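Serine repeat antigen 5 (Plasmodium falciparum, PDB 6X42) is a papain-family cysteine protease homologue of the malaria parasite, a pseudo-zymogen that is probably not an active peptidase. Local coordinates at residues A[37-45]-A[64-75]; A[236-244]-A[254-262]. All coordinates share one frame; numbering follows the deposited sequence.

Contact 1 of 2, residues A[37-45]-A[64-75]; sequences NCISNLQVE and TIRCMKGYEPTK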
loop_
_atom_site.group_PDB
_atom_site.type_symbol
_atom_site.label_atom_id
_atom_site.label_comp_id
_atom_site.label_asym_id
_atom_site.label_seq_id
_atom_site.Cartn_x
_atom_site.Cartn_y
_atom_site.Cartn_z
ATOM N N ASN A 37 -9.340 -4.693 15.716
ATOM C CA ASN A 37 -8.928 -5.244 14.429
ATOM C C ASN A 37 -7.409 -5.290 14.317
ATOM O O ASN A 37 -6.714 -4.321 14.638
ATOM C CB ASN A 37 -9.499 -4.417 13.270
ATOM C CG ASN A 37 -9.604 -5.225 11.959
ATOM O OD1 ASN A 37 -8.592 -5.598 11.335
ATOM N ND2 ASN A 37 -10.833 -5.498 11.543
ATOM N N CYS A 38 -6.901 -6.436 13.862
ATOM C CA CYS A 38 -5.477 -6.575 13.570
ATOM C C CYS A 38 -4.957 -5.382 12.773
ATOM O O CYS A 38 -3.883 -4.832 13.069
ATOM C CB CYS A 38 -5.296 -7.873 12.776
ATOM S SG CYS A 38 -3.609 -8.392 12.372
ATOM N N ILE A 39 -5.708 -4.963 11.757
ATOM C CA ILE A 39 -5.233 -3.908 10.869
ATOM C C ILE A 39 -5.128 -2.574 11.602
ATOM O O ILE A 39 -4.227 -1.777 11.314
ATOM C CB ILE A 39 -6.116 -3.882 9.605
ATOM C CG1 ILE A 39 -5.815 -5.125 8.764
ATOM C CG2 ILE A 39 -5.857 -2.635 8.811
ATOM C CD1 ILE A 39 -6.780 -5.411 7.638
ATOM N N SER A 40 -5.989 -2.323 12.590
ATOM C CA SER A 40 -5.900 -1.074 13.335
ATOM C C SER A 40 -4.667 -1.011 14.213
ATOM O O SER A 40 -4.313 0.066 14.699
ATOM C CB SER A 40 -7.117 -0.904 14.237
ATOM O OG SER A 40 -8.286 -1.162 13.496
ATOM N N ASN A 41 -4.024 -2.146 14.449
ATOM C CA ASN A 41 -2.832 -2.215 15.273
ATOM C C ASN A 41 -1.545 -2.161 14.466
ATOM O O ASN A 41 -0.459 -2.300 15.038
ATOM C CB ASN A 41 -2.948 -3.454 16.138
ATOM C CG ASN A 41 -3.829 -3.201 17.345
ATOM O OD1 ASN A 41 -3.374 -2.656 18.347
ATOM N ND2 ASN A 41 -5.128 -3.413 17.178
ATOM N N LEU A 42 -1.634 -1.904 13.166
ATOM C CA LEU A 42 -0.456 -1.636 12.339
ATOM C C LEU A 42 -0.222 -0.125 12.341
ATOM O O LEU A 42 -0.875 0.621 11.605
ATOM C CB LEU A 42 -0.694 -2.155 10.927
ATOM C CG LEU A 42 -0.875 -3.669 10.764
ATOM C CD1 LEU A 42 -1.450 -4.016 9.373
ATOM C CD2 LEU A 42 0.451 -4.377 10.994
ATOM N N GLN A 43 0.686 0.346 13.185
ATOM C CA GLN A 43 0.831 1.778 13.363
ATOM C C GLN A 43 1.499 2.392 12.139
ATOM O O GLN A 43 2.256 1.736 11.423
ATOM C CB GLN A 43 1.636 2.083 14.618
ATOM C CG GLN A 43 0.921 1.665 15.912
ATOM C CD GLN A 43 -0.527 2.200 16.002
ATOM O OE1 GLN A 43 -0.763 3.406 16.148
ATOM N NE2 GLN A 43 -1.498 1.287 15.924
ATOM N N VAL A 44 1.214 3.677 11.918
ATOM C CA VAL A 44 1.829 4.430 10.836
ATOM C C VAL A 44 3.336 4.521 11.046
ATOM O O VAL A 44 3.824 4.674 12.175
ATOM C CB VAL A 44 1.179 5.823 10.790
ATOM C CG1 VAL A 44 1.926 6.781 9.862
ATOM C CG2 VAL A 44 -0.280 5.695 10.367
ATOM N N GLU A 45 4.079 4.414 9.949
ATOM C CA GLU A 45 5.534 4.499 9.931
ATOM C C GLU A 45 5.995 5.772 9.225
ATOM O O GLU A 45 5.219 6.461 8.572
ATOM C CB GLU A 45 6.133 3.237 9.304
ATOM C CG GLU A 45 5.743 1.991 10.105
ATOM C CD GLU A 45 6.398 0.712 9.636
ATOM O OE1 GLU A 45 7.613 0.716 9.403
ATOM O OE2 GLU A 45 5.709 -0.314 9.530
ATOM N N THR A 64 -1.372 -6.513 5.888
ATOM C CA THR A 64 -2.830 -6.638 5.993
ATOM C C THR A 64 -3.292 -8.008 5.523
ATOM O O THR A 64 -4.235 -8.565 6.087
ATOM C CB THR A 64 -3.603 -5.501 5.298
ATOM O OG1 THR A 64 -3.485 -5.559 3.866
ATOM C CG2 THR A 64 -3.140 -4.124 5.773
ATOM N N ILE A 65 -2.646 -8.560 4.486
ATOM C CA ILE A 65 -2.978 -9.913 4.064
ATOM C C ILE A 65 -2.752 -10.883 5.217
ATOM O O ILE A 65 -3.585 -11.762 5.475
ATOM C CB ILE A 65 -2.175 -10.307 2.808
ATOM C CG1 ILE A 65 -2.688 -9.552 1.577
ATOM C CG2 ILE A 65 -2.218 -11.813 2.612
ATOM C CD1 ILE A 65 -1.773 -9.591 0.368
ATOM N N ARG A 66 -1.626 -10.737 5.933
ATOM C CA ARG A 66 -1.359 -11.581 7.099
ATOM C C ARG A 66 -2.427 -11.402 8.173
ATOM O O ARG A 66 -2.902 -12.385 8.751
ATOM C CB ARG A 66 0.044 -11.294 7.628
ATOM C CG ARG A 66 1.149 -11.925 6.763
ATOM C CD ARG A 66 2.558 -11.584 7.243
ATOM N NE ARG A 66 2.732 -11.965 8.641
ATOM C CZ ARG A 66 2.994 -13.200 9.060
ATOM N NH1 ARG A 66 3.155 -14.184 8.184
ATOM N NH2 ARG A 66 3.084 -13.457 10.355
ATOM N N CYS A 67 -2.866 -10.164 8.413
ATOM C CA CYS A 67 -3.962 -9.935 9.351
ATOM C C CYS A 67 -5.231 -10.656 8.906
ATOM O O CYS A 67 -5.914 -11.294 9.717
ATOM C CB CYS A 67 -4.254 -8.439 9.477
ATOM S SG CYS A 67 -3.206 -7.493 10.596
ATOM N N MET A 68 -5.566 -10.565 7.620
ATOM C CA MET A 68 -6.776 -11.209 7.122
ATOM C C MET A 68 -6.710 -12.725 7.276
ATOM O O MET A 68 -7.757 -13.373 7.377
ATOM C CB MET A 68 -6.987 -10.859 5.642
ATOM C CG MET A 68 -7.379 -9.406 5.296
ATOM S SD MET A 68 -8.600 -8.595 6.344
ATOM C CE MET A 68 -10.101 -9.393 5.810
ATOM N N LYS A 69 -5.507 -13.308 7.289
ATOM C CA LYS A 69 -5.323 -14.750 7.439
ATOM C C LYS A 69 -5.128 -15.173 8.897
ATOM O O LYS A 69 -4.860 -16.349 9.162
ATOM C CB LYS A 69 -4.151 -15.232 6.564
ATOM C CG LYS A 69 -4.380 -15.139 5.027
ATOM C CD LYS A 69 -5.785 -15.595 4.606
ATOM C CE LYS A 69 -6.028 -15.607 3.091
ATOM N NZ LYS A 69 -6.989 -14.537 2.692
ATOM N N GLY A 70 -5.277 -14.248 9.840
ATOM C CA GLY A 70 -5.288 -14.574 11.251
ATOM C C GLY A 70 -3.970 -14.438 11.984
ATOM O O GLY A 70 -3.878 -14.871 13.142
ATOM N N TYR A 71 -2.952 -13.867 11.356
ATOM C CA TYR A 71 -1.665 -13.669 12.003
ATOM C C TYR A 71 -1.653 -12.370 12.809
ATOM O O TYR A 71 -2.489 -11.485 12.628
ATOM C CB TYR A 71 -0.538 -13.664 10.965
ATOM C CG TYR A 71 -0.390 -14.993 10.260
ATOM C CD1 TYR A 71 -1.073 -15.251 9.077
ATOM C CD2 TYR A 71 0.417 -15.997 10.788
ATOM C CE1 TYR A 71 -0.959 -16.471 8.442
ATOM C CE2 TYR A 71 0.543 -17.214 10.156
ATOM C CZ TYR A 71 -0.143 -17.450 8.982
ATOM O OH TYR A 71 -0.010 -18.677 8.360
ATOM N N GLU A 72 -0.685 -12.277 13.722
ATOM C CA GLU A 72 -0.512 -11.078 14.522
ATOM C C GLU A 72 -0.092 -9.900 13.641
ATOM O O GLU A 72 0.463 -10.092 12.554
ATOM C CB GLU A 72 0.596 -11.316 15.545
ATOM C CG GLU A 72 0.226 -12.228 16.714
ATOM C CD GLU A 72 -0.995 -11.753 17.464
ATOM O OE1 GLU A 72 -1.992 -12.508 17.505
ATOM O OE2 GLU A 72 -0.963 -10.623 18.000
ATOM N N PRO A 73 -0.323 -8.646 14.106
ATOM C CA PRO A 73 0.098 -7.454 13.340
ATOM C C PRO A 73 1.581 -7.122 13.511
ATOM O O PRO A 73 1.966 -6.059 14.004
ATOM C CB PRO A 73 -0.834 -6.366 13.897
ATOM C CG PRO A 73 -1.107 -6.789 15.307
ATOM C CD PRO A 73 -1.134 -8.293 15.288
ATOM N N THR A 74 2.434 -8.028 13.061
ATOM C CA THR A 74 3.880 -7.884 13.206
ATOM C C THR A 74 4.436 -7.167 11.988
ATOM O O THR A 74 4.172 -7.569 10.856
ATOM C CB THR A 74 4.532 -9.265 13.312
ATOM O OG1 THR A 74 3.875 -10.041 14.310
ATOM C CG2 THR A 74 5.994 -9.120 13.654
ATOM N N LYS A 75 5.210 -6.121 12.219
ATOM C CA LYS A 75 5.743 -5.338 11.115
ATOM C C LYS A 75 6.907 -6.035 10.429
ATOM O O LYS A 75 7.799 -6.586 11.081
ATOM C CB LYS A 75 6.212 -3.972 11.604
ATOM C CG LYS A 75 5.100 -3.109 12.126
ATOM C CD LYS A 75 4.026 -2.884 11.090
ATOM C CE LYS A 75 3.102 -1.745 11.466
ATOM N NZ LYS A 75 3.831 -0.478 11.665
#
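C38 and C67 are joined by a disulfide that ties the loop ahead of helix 53-68 of the papain-like domain to the last turn of that helix; the two SG atoms are 2.0 Å apart and the bridge has chi3 -71°. Chi1 of C38 is -175°, which swings SG away from its own backbone N and in toward the helix. I39 lies alongside the bridge, its CG1 3.7 Å from C67 CB and its CD1 reaching both T64 CB and M68 SD. L42 wedges in with its two methyls divided: CD1 meets T64 CG2, while CD2 rests 3.7 Å from P73 CB, where an inverse gamma turn bends the chain. K75 runs over L42 CD2, and its bends at chi2 (-58°) and chi4 bring NZ to Q43 O, at 2.7 Å, and to E45 OE2, at 2.8 Å, the latter met from above the carboxylate plane. E45, which also pairs with K59, comes from the opposite direction. Behind these contacts, G70 closes the helix as the C' residue of a Schellman motif, and an Asx turn begins the 3-10 segment 39-41: N37 OD1 accepts from I39 N at 3.0 Å, in the carbonyl plane and on a lone pair.

Contact 2 of 2, residues A[236-244]-A[254-262]; sequences KKSYWIVRN and GYFKVDMYG
G254 O accepts from the backbone N of N244 at the loop end of an antiparallel beta hairpin, strands 236-243 and 255-259, within the sheet of the papain-like fold. Y255 crosses R243 in a non-hydrogen-bonded pair: its ring lies against R243 CB, and its OH receives NH1 at 3.0 Å in the guanidinium plane, although the bond is bent (139° at the hydrogen). L42 O is a further partner of that NH1. F256 pairs with V242 through two backbone bonds, and its chi1 of 64° folds the ring back over the neighbouring strand, so that V242 CB sits over one face, 3.8 Å from the centroid. F203 meets this ring edge-to-face. On the opposite side of the sheet, K257 runs beside Y239 and sets CD over the ring face, 3.9 Å from the Y239 centroid, in a CH-pi contact. V258 bonds twice with W240 through the backbone and brings CG1 to V242 CG2. D259 ends the strand: OD1 accepts from Y261 N, an Asx turn, and from G262 N, completing an Asx motif, while OD2 is hydrogen-bonded to Y229 OH. One water links D259 OD1 to K237 NZ and G262 O; another joins OD1 to S238 N. M260 donates its backbone N to S238 O, and the extended M260 side chain crosses the W240 indole at about a right angle. CG lies over the five-membered ring and SD over the six-membered ring, 4.1 Å from its centroid, in a Met-aromatic contact. A third water connects W240 NE1 to M260 O. Backbone bonds thus set the register while aliphatic and sulfur groups cover aromatic faces. At D259, two amides and two waters gather on OD1, which would probably favour the charged carboxylate.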
loop_
_atom_site.group_PDB
_atom_site.type_symbol
_atom_site.label_atom_id
_atom_site.label_comp_id
_atom_site.label_asym_id
_atom_site.label_seq_id
_atom_site.Cartn_x
_atom_site.Cartn_y
_atom_site.Cartn_z
ATOM N N LYS A 236 -23.551 14.457 -3.213
ATOM C CA LYS A 236 -23.232 13.145 -2.664
ATOM C C LYS A 236 -22.069 12.544 -3.439
ATOM O O LYS A 236 -22.109 12.443 -4.668
ATOM C CB LYS A 236 -24.453 12.227 -2.750
ATOM C CG LYS A 236 -25.541 12.569 -1.731
ATOM C CD LYS A 236 -26.728 11.647 -1.841
ATOM N N LYS A 237 -21.024 12.153 -2.706
ATOM C CA LYS A 237 -19.755 11.712 -3.268
ATOM C C LYS A 237 -19.226 10.555 -2.421
ATOM O O LYS A 237 -19.854 10.150 -1.440
ATOM C CB LYS A 237 -18.754 12.882 -3.261
ATOM C CG LYS A 237 -19.116 14.051 -4.167
ATOM C CD LYS A 237 -18.968 13.704 -5.625
ATOM C CE LYS A 237 -19.202 14.918 -6.517
ATOM N NZ LYS A 237 -18.877 14.632 -7.939
ATOM N N SER A 238 -18.037 10.052 -2.774
ATOM C CA SER A 238 -17.381 8.983 -2.029
ATOM C C SER A 238 -15.902 9.305 -1.897
ATOM O O SER A 238 -15.341 10.056 -2.696
ATOM C CB SER A 238 -17.535 7.620 -2.731
ATOM O OG SER A 238 -18.901 7.303 -2.951
ATOM N N TYR A 239 -15.271 8.715 -0.887
ATOM C CA TYR A 239 -13.852 8.931 -0.638
ATOM C C TYR A 239 -13.124 7.608 -0.434
ATOM O O TYR A 239 -13.706 6.622 0.032
ATOM C CB TYR A 239 -13.636 9.825 0.607
ATOM C CG TYR A 239 -14.206 9.278 1.891
ATOM C CD1 TYR A 239 -13.490 8.397 2.680
ATOM C CD2 TYR A 239 -15.489 9.628 2.323
ATOM C CE1 TYR A 239 -14.021 7.892 3.848
ATOM C CE2 TYR A 239 -16.018 9.114 3.494
ATOM C CZ TYR A 239 -15.281 8.241 4.247
ATOM O OH TYR A 239 -15.793 7.695 5.408
ATOM N N TRP A 240 -11.824 7.612 -0.753
ATOM C CA TRP A 240 -10.874 6.616 -0.287
ATOM C C TRP A 240 -10.254 7.088 1.020
ATOM O O TRP A 240 -9.994 8.283 1.191
ATOM C CB TRP A 240 -9.715 6.446 -1.286
ATOM C CG TRP A 240 -10.094 5.966 -2.649
ATOM C CD1 TRP A 240 -9.834 6.594 -3.817
ATOM C CD2 TRP A 240 -10.789 4.751 -2.988
ATOM N NE1 TRP A 240 -10.316 5.857 -4.877
ATOM C CE2 TRP A 240 -10.902 4.718 -4.388
ATOM C CE3 TRP A 240 -11.310 3.686 -2.244
ATOM C CZ2 TRP A 240 -11.544 3.691 -5.052
ATOM C CZ3 TRP A 240 -11.946 2.666 -2.905
ATOM C CH2 TRP A 240 -12.053 2.678 -4.297
ATOM N N ILE A 241 -9.965 6.143 1.914
ATOM C CA ILE A 241 -9.083 6.354 3.058
ATOM C C ILE A 241 -7.714 5.829 2.645
ATOM O O ILE A 241 -7.580 4.669 2.228
ATOM C CB ILE A 241 -9.589 5.641 4.325
ATOM C CG1 ILE A 241 -11.028 6.042 4.650
ATOM C CG2 ILE A 241 -8.649 5.941 5.477
ATOM C CD1 ILE A 241 -11.605 5.289 5.832
ATOM N N VAL A 242 -6.710 6.694 2.736
ATOM C CA VAL A 242 -5.363 6.425 2.241
ATOM C C VAL A 242 -4.370 6.529 3.393
ATOM O O VAL A 242 -4.357 7.515 4.138
ATOM C CB VAL A 242 -4.982 7.396 1.104
ATOM C CG1 VAL A 242 -3.584 7.089 0.558
ATOM C CG2 VAL A 242 -6.009 7.347 -0.008
ATOM N N ARG A 243 -3.521 5.512 3.504
ATOM C CA ARG A 243 -2.399 5.463 4.440
ATOM C C ARG A 243 -1.135 5.949 3.744
ATOM O O ARG A 243 -0.795 5.480 2.654
ATOM C CB ARG A 243 -2.189 4.024 4.906
ATOM C CG ARG A 243 -1.028 3.806 5.884
ATOM C CD ARG A 243 -0.955 2.375 6.244
ATOM N NE ARG A 243 0.248 1.965 6.950
ATOM C CZ ARG A 243 0.358 1.744 8.256
ATOM N NH1 ARG A 243 -0.605 2.041 9.104
ATOM N NH2 ARG A 243 1.454 1.193 8.723
ATOM N N ASN A 244 -0.418 6.864 4.395
ATOM C CA ASN A 244 0.894 7.328 3.957
ATOM C C ASN A 244 1.951 6.844 4.942
ATOM O O ASN A 244 1.630 6.320 6.009
ATOM C CB ASN A 244 0.885 8.857 3.836
ATOM C CG ASN A 244 1.902 9.405 2.851
ATOM O OD1 ASN A 244 2.735 8.691 2.300
ATOM N ND2 ASN A 244 1.824 10.713 2.638
ATOM N N GLY A 254 -1.571 10.466 9.976
ATOM C CA GLY A 254 -0.813 9.669 9.037
ATOM C C GLY A 254 -1.592 9.200 7.837
ATOM O O GLY A 254 -0.980 8.624 6.914
ATOM N N TYR A 255 -2.909 9.429 7.820
ATOM C CA TYR A 255 -3.838 9.042 6.764
ATOM C C TYR A 255 -4.452 10.299 6.138
ATOM O O TYR A 255 -4.304 11.415 6.652
ATOM C CB TYR A 255 -4.968 8.179 7.348
ATOM C CG TYR A 255 -4.532 6.867 7.947
ATOM C CD1 TYR A 255 -4.057 6.798 9.246
ATOM C CD2 TYR A 255 -4.614 5.692 7.218
ATOM C CE1 TYR A 255 -3.653 5.596 9.806
ATOM C CE2 TYR A 255 -4.230 4.475 7.757
ATOM C CZ TYR A 255 -3.731 4.427 9.045
ATOM O OH TYR A 255 -3.328 3.213 9.561
ATOM N N PHE A 256 -5.190 10.117 5.050
ATOM C CA PHE A 256 -6.031 11.187 4.539
ATOM C C PHE A 256 -7.206 10.567 3.804
ATOM O O PHE A 256 -7.206 9.383 3.479
ATOM C CB PHE A 256 -5.258 12.177 3.646
ATOM C CG PHE A 256 -4.704 11.591 2.356
ATOM C CD1 PHE A 256 -5.350 11.777 1.147
ATOM C CD2 PHE A 256 -3.508 10.882 2.351
ATOM C CE1 PHE A 256 -4.827 11.268 -0.025
ATOM C CE2 PHE A 256 -2.992 10.386 1.182
ATOM C CZ PHE A 256 -3.655 10.584 0.004
ATOM N N LYS A 257 -8.230 11.384 3.570
ATOM C CA LYS A 257 -9.375 11.014 2.741
ATOM C C LYS A 257 -9.339 11.825 1.454
ATOM O O LYS A 257 -8.995 13.011 1.471
ATOM C CB LYS A 257 -10.696 11.277 3.473
ATOM C CG LYS A 257 -10.889 10.417 4.694
ATOM C CD LYS A 257 -12.219 10.710 5.383
ATOM C CE LYS A 257 -12.377 9.880 6.632
ATOM N NZ LYS A 257 -11.617 10.453 7.769
ATOM N N VAL A 258 -9.689 11.192 0.344
ATOM C CA VAL A 258 -9.661 11.858 -0.955
ATOM C C VAL A 258 -10.867 11.404 -1.765
ATOM O O VAL A 258 -11.220 10.221 -1.775
ATOM C CB VAL A 258 -8.310 11.614 -1.678
ATOM C CG1 VAL A 258 -8.086 10.138 -1.973
ATOM C CG2 VAL A 258 -8.190 12.425 -2.950
ATOM N N ASP A 259 -11.501 12.359 -2.435
ATOM C CA ASP A 259 -12.653 12.054 -3.280
ATOM C C ASP A 259 -12.256 11.060 -4.366
ATOM O O ASP A 259 -11.232 11.212 -5.039
ATOM C CB ASP A 259 -13.164 13.365 -3.888
ATOM C CG ASP A 259 -14.544 13.232 -4.508
ATOM O OD1 ASP A 259 -14.615 12.606 -5.583
ATOM O OD2 ASP A 259 -15.536 13.715 -3.914
ATOM N N MET A 260 -13.079 10.023 -4.532
ATOM C CA MET A 260 -12.740 8.946 -5.448
ATOM C C MET A 260 -12.701 9.399 -6.904
ATOM O O MET A 260 -11.954 8.847 -7.720
ATOM C CB MET A 260 -13.821 7.885 -5.379
ATOM C CG MET A 260 -13.723 6.965 -4.215
ATOM S SD MET A 260 -14.956 5.643 -4.424
ATOM C CE MET A 260 -14.858 4.977 -2.749
ATOM N N TYR A 261 -13.542 10.346 -7.267
ATOM C CA TYR A 261 -13.648 10.746 -8.663
ATOM C C TYR A 261 -12.969 12.082 -8.926
ATOM O O TYR A 261 -12.445 12.294 -10.020
ATOM C CB TYR A 261 -15.120 10.721 -9.125
ATOM C CG TYR A 261 -15.736 9.307 -9.188
ATOM C CD1 TYR A 261 -15.688 8.527 -10.360
ATOM C CD2 TYR A 261 -16.357 8.758 -8.083
ATOM C CE1 TYR A 261 -16.261 7.242 -10.404
ATOM C CE2 TYR A 261 -16.916 7.483 -8.114
ATOM C CZ TYR A 261 -16.883 6.730 -9.273
ATOM O OH TYR A 261 -17.455 5.456 -9.295
ATOM N N GLY A 262 -12.920 12.963 -7.936
ATOM C CA GLY A 262 -12.319 14.260 -8.083
ATOM C C GLY A 262 -13.149 15.202 -8.935
ATOM O O GLY A 262 -14.270 14.883 -9.356
HETATM O O HOH W 1 -16.074 14.027 -7.506
HETATM O O HOH W 2 -16.803 10.745 -5.427
HETATM O O HOH W 3 -10.178 6.656 -7.685
#

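Both contacts belong to the papain-like domain, with centres about 21 Å apart, and R243 joins them directly. From the end of strand 236-243 its guanidinium reaches the loop of contact 1, where NH2 lies 2.9 Å from Q43 O, a probable hydrogen bond. Q43 O therefore serves K75 within contact 1 and R243 across to contact 2. Packing adds to this seam, with V44 CG2 3.4 Å from Y255 CE1. Next to R243, N244 OD1 is hydrogen-bonded to H219 NE2, consistent with the His-Asn pair of papain-like enzymes. At the open end of the hairpin, K236, K237 and S238 are part of the pocket of the bound amino-triiodobenzene dicarboxylic acid, which lies about 4 Å from the S238 side chain.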